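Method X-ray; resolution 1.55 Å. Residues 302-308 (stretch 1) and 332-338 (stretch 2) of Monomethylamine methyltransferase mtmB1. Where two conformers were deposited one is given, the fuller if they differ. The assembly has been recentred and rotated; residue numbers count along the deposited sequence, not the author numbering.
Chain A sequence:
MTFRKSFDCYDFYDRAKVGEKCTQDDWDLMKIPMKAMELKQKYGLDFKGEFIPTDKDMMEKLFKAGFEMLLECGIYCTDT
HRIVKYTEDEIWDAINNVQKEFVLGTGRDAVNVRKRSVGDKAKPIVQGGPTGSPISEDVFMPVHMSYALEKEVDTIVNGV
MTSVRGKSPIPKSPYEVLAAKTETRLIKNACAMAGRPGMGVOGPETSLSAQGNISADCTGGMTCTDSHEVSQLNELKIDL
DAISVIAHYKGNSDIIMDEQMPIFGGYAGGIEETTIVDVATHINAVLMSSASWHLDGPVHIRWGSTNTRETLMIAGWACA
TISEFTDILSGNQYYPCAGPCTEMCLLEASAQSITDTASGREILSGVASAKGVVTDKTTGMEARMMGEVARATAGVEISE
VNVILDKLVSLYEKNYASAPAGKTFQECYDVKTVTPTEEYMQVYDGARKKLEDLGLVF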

ATOM      1  N   ARG A 302       3.425  39.398  30.000  1.00 24.95           N
ATOM      2  CA  ARG A 302       4.735  39.751  30.537  1.00 26.10           C
ATOM      3  C   ARG A 302       5.691  38.575  30.694  1.00 26.17           C
ATOM      4  O   ARG A 302       6.829  38.625  30.232  1.00 26.73           O
ATOM      5  N   TRP A 303       5.222  37.517  31.344  1.00 25.41           N
ATOM      6  CA  TRP A 303       6.057  36.354  31.605  1.00 25.24           C
ATOM      7  C   TRP A 303       6.228  35.392  30.433  1.00 25.13           C
ATOM      8  O   TRP A 303       7.192  34.628  30.393  1.00 26.02           O
ATOM      9  N   GLY A 304       5.297  35.427  29.485  1.00 24.30           N
ATOM     10  CA  GLY A 304       5.390  34.549  28.331  1.00 23.39           C
ATOM     11  C   GLY A 304       5.235  33.076  28.673  1.00 23.97           C
ATOM     12  O   GLY A 304       5.713  32.209  27.940  1.00 25.79           O
ATOM     13  N   SER A 305       4.565  32.797  29.787  1.00 21.87           N
ATOM     14  CA  SER A 305       4.336  31.426  30.234  1.00 21.45           C
ATOM     15  C   SER A 305       2.853  31.075  30.216  1.00 20.29           C
ATOM     16  O   SER A 305       1.991  31.949  30.311  1.00 20.99           O
ATOM     17  N   THR A 306       2.565  29.783  30.106  1.00 18.77           N
ATOM     18  CA  THR A 306       1.193  29.295  30.075  1.00 17.62           C
ATOM     19  C   THR A 306       0.737  28.786  31.444  1.00 17.93           C
ATOM     20  O   THR A 306      -0.412  28.376  31.602  1.00 19.11           O
ATOM     21  N   ASN A 307       1.625  28.810  32.432  1.00 17.90           N
ATOM     22  CA  ASN A 307       1.257  28.313  33.750  1.00 18.75           C
ATOM     23  C   ASN A 307       1.206  29.344  34.876  1.00 19.93           C
ATOM     24  O   ASN A 307       1.480  29.021  36.033  1.00 20.93           O
ATOM     25  N   THR A 308       0.865  30.584  34.545  1.00 20.48           N
ATOM     26  CA  THR A 308       0.738  31.597  35.584  1.00 21.24           C
ATOM     27  C   THR A 308      -0.675  31.408  36.121  1.00 21.24           C
ATOM     28  O   THR A 308      -1.502  30.740  35.490  1.00 20.59           O
ATOM     29  N   ASN A 332      -3.963  21.477  25.380  1.00 14.85           N
ATOM     30  CA  ASN A 332      -3.302  22.697  25.831  1.00 16.30           C
ATOM     31  C   ASN A 332      -1.798  22.495  25.683  1.00 16.78           C
ATOM     32  O   ASN A 332      -1.300  21.373  25.814  1.00 16.32           O
ATOM     33  N   GLN A 333      -1.082  23.584  25.402  1.00 16.64           N
ATOM     34  CA  GLN A 333       0.364  23.554  25.198  1.00 18.92           C
ATOM     35  C   GLN A 333       1.106  24.153  26.392  1.00 18.22           C
ATOM     36  O   GLN A 333       0.615  25.071  27.046  1.00 19.59           O
ATOM     37  N   TYR A 334       2.296  23.621  26.654  1.00 17.78           N
ATOM     38  CA  TYR A 334       3.111  23.989  27.815  1.00 17.61           C
ATOM     39  C   TYR A 334       4.349  24.861  27.605  1.00 17.91           C
ATOM     40  O   TYR A 334       5.289  24.455  26.922  1.00 17.53           O
ATOM     41  N   TYR A 335       4.347  26.042  28.229  1.00 18.10           N
ATOM     42  CA  TYR A 335       5.465  26.990  28.172  1.00 20.46           C
ATOM     43  C   TYR A 335       5.901  27.437  29.566  1.00 20.72           C
ATOM     44  O   TYR A 335       5.482  28.494  30.038  1.00 20.73           O
ATOM     45  N   PRO A 336       6.737  26.641  30.247  1.00 20.99           N
ATOM     46  CA  PRO A 336       7.193  27.031  31.587  1.00 21.24           C
ATOM     47  C   PRO A 336       8.268  28.113  31.472  1.00 22.15           C
ATOM     48  O   PRO A 336       8.915  28.244  30.430  1.00 22.49           O
ATOM     49  N   CYS A 337       8.459  28.883  32.541  1.00 23.14           N
ATOM     50  CA  CYS A 337       9.478  29.931  32.556  1.00 24.52           C
ATOM     51  C   CYS A 337      10.861  29.321  32.754  1.00 23.84           C
ATOM     52  O   CYS A 337      11.822  29.690  32.075  1.00 25.41           O
ATOM     53  N   ALA A 338      10.949  28.388  33.695  1.00 22.89           N
ATOM     54  CA  ALA A 338      12.209  27.736  34.029  1.00 23.07           C
ATOM     55  C   ALA A 338      12.663  26.710  32.993  1.00 23.83           C
ATOM     56  O   ALA A 338      11.852  26.159  32.245  1.00 23.05           O
TER

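The contact is small, burying 334 Å² in total, and centres on T306, Y335 and C337. T306 points toward stretch 2 with chi1 in the p well. T306 OG1 lies 2.8 Å from Y335 N, which donates a hydrogen bond to it. The backbone answers in the other direction: T306 N donates to Y335 O at 3.2 Å. One threonine therefore holds Y335 by both its amide and its carbonyl.

Y335 O accepts a second hydrogen bond, from S305 OG at 2.8 Å. S305 is t, and its OG also accepts from N307 N at 3.1 Å, which links the N307 amide, through S305 OG, to the same carbonyl. The Y335 side chain is m. It leaves sideways and its end leads away. Y335 CB still lies 3.9 Å from T306 OG1, and ring atom Y335 CD1 is 3.9 Å from T306 CG2. The T306 methyl CG2 lies oblique to the ring.

C337, also m, packs its sulfur against S305, with SG 3.5 Å from S305 CB. W303 CB lies 4.3 Å from C337 SG, while the indole leads away. N307 is p and points in; its OD1 rests 3.3 Å from P336 CA.

Water 1 bridges the stretches at the backbone of T306. It donates to T306 O at 2.8 Å and accepts from N332 ND2 at 3.2 Å.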

ATOM      1  CB  ARG A 302       4.586  40.437  31.896  1.00 26.91           C
ATOM      2  CG  ARG A 302       5.916  40.854  32.510  1.00 28.80           C
ATOM      3  CD  ARG A 302       5.745  41.423  33.909  1.00 32.75           C
ATOM      4  NE  ARG A 302       7.020  41.870  34.464  1.00 34.97           N
ATOM      5  CZ  ARG A 302       7.173  42.375  35.685  1.00 36.81           C
ATOM      6  NH1 ARG A 302       6.128  42.501  36.491  1.00 36.90           N
ATOM      7  NH2 ARG A 302       8.374  42.757  36.099  1.00 37.80           N
ATOM      8  CB  TRP A 303       5.509  35.612  32.823  1.00 26.04           C
ATOM      9  CG  TRP A 303       5.338  36.510  34.020  1.00 27.40           C
ATOM     10  CD1 TRP A 303       4.194  36.709  34.739  1.00 26.62           C
ATOM     11  CD2 TRP A 303       6.347  37.320  34.640  1.00 28.27           C
ATOM     12  NE1 TRP A 303       4.428  37.590  35.769  1.00 29.01           N
ATOM     13  CE2 TRP A 303       5.741  37.980  35.732  1.00 28.38           C
ATOM     14  CE3 TRP A 303       7.705  37.549  34.380  1.00 28.64           C
ATOM     15  CZ2 TRP A 303       6.445  38.857  36.565  1.00 30.10           C
ATOM     16  CZ3 TRP A 303       8.409  38.424  35.210  1.00 30.05           C
ATOM     17  CH2 TRP A 303       7.775  39.065  36.290  1.00 29.87           C
ATOM     18  CB  SER A 305       4.879  31.228  31.651  1.00 21.96           C
ATOM     19  OG  SER A 305       4.506  29.958  32.163  1.00 24.83           O
ATOM     20  CB  THR A 306       1.048  28.131  29.080  1.00 18.00           C
ATOM     21  OG1 THR A 306       2.023  27.130  29.395  1.00 17.72           O
ATOM     22  CG2 THR A 306       1.251  28.610  27.649  1.00 18.66           C
ATOM     23  CB  ASN A 307       2.173  27.154  34.154  1.00 20.04           C
ATOM     24  CG  ASN A 307       3.638  27.480  33.986  1.00 20.92           C
ATOM     25  OD1 ASN A 307       4.285  27.019  33.044  1.00 22.59           O
ATOM     26  ND2 ASN A 307       4.173  28.287  34.898  1.00 20.54           N
ATOM     27  CB  THR A 308       0.884  33.035  35.031  1.00 20.55           C
ATOM     28  OG1 THR A 308      -0.219  33.334  34.169  1.00 22.31           O
ATOM     29  CG2 THR A 308       2.192  33.185  34.266  1.00 21.23           C
ATOM     30  CB  ASN A 332      -3.672  23.012  27.286  1.00 17.04           C
ATOM     31  CG  ASN A 332      -3.439  24.477  27.640  1.00 18.87           C
ATOM     32  OD1 ASN A 332      -3.109  25.289  26.772  1.00 20.81           O
ATOM     33  ND2 ASN A 332      -3.617  24.821  28.910  1.00 19.96           N
ATOM     34  CB  GLN A 333       0.742  24.287  23.909  0.85 20.43           C
ATOM     35  CG  GLN A 333       0.141  25.663  23.763  0.85 26.02           C
ATOM     36  CD  GLN A 333       0.396  26.258  22.392  0.85 28.27           C
ATOM     37  OE1 GLN A 333       1.513  26.652  22.070  0.85 32.92           O
ATOM     38  NE2 GLN A 333      -0.641  26.314  21.574  0.85 27.31           N
ATOM     39  CB  TYR A 334       3.554  22.698  28.519  1.00 16.73           C
ATOM     40  CG  TYR A 334       2.418  21.891  29.108  1.00 16.45           C
ATOM     41  CD1 TYR A 334       1.337  21.479  28.321  1.00 16.54           C
ATOM     42  CD2 TYR A 334       2.397  21.584  30.468  1.00 16.76           C
ATOM     43  CE1 TYR A 334       0.261  20.793  28.880  1.00 16.09           C
ATOM     44  CE2 TYR A 334       1.333  20.898  31.035  1.00 18.28           C
ATOM     45  CZ  TYR A 334       0.264  20.511  30.240  1.00 18.72           C
ATOM     46  OH  TYR A 334      -0.814  19.886  30.819  1.00 20.75           O
ATOM     47  CB  TYR A 335       5.103  28.227  27.354  0.85 21.61           C
ATOM     48  CG  TYR A 335       5.190  28.039  25.862  0.85 24.13           C
ATOM     49  CD1 TYR A 335       4.080  27.634  25.121  0.85 27.06           C
ATOM     50  CD2 TYR A 335       6.379  28.300  25.182  0.85 26.36           C
ATOM     51  CE1 TYR A 335       4.152  27.503  23.736  0.85 28.67           C
ATOM     52  CE2 TYR A 335       6.461  28.171  23.801  0.85 27.18           C
ATOM     53  CZ  TYR A 335       5.347  27.777  23.085  0.85 28.83           C
ATOM     54  OH  TYR A 335       5.423  27.696  21.714  0.85 30.57           O
ATOM     55  CB  PRO A 336       7.783  25.737  32.151  1.00 20.98           C
ATOM     56  CG  PRO A 336       7.130  24.650  31.333  1.00 22.34           C
ATOM     57  CD  PRO A 336       7.099  25.244  29.957  1.00 20.01           C
ATOM     58  CB  CYS A 337       9.226  30.920  33.700  1.00 24.87           C
ATOM     59  SG  CYS A 337       7.791  31.983  33.512  1.00 29.46           S
ATOM     60  CB  ALA A 338      12.096  27.079  35.399  1.00 23.53           C
TER
HETATM   61  O   HOH W   1      -2.871  27.473  30.483  1.00 21.04           O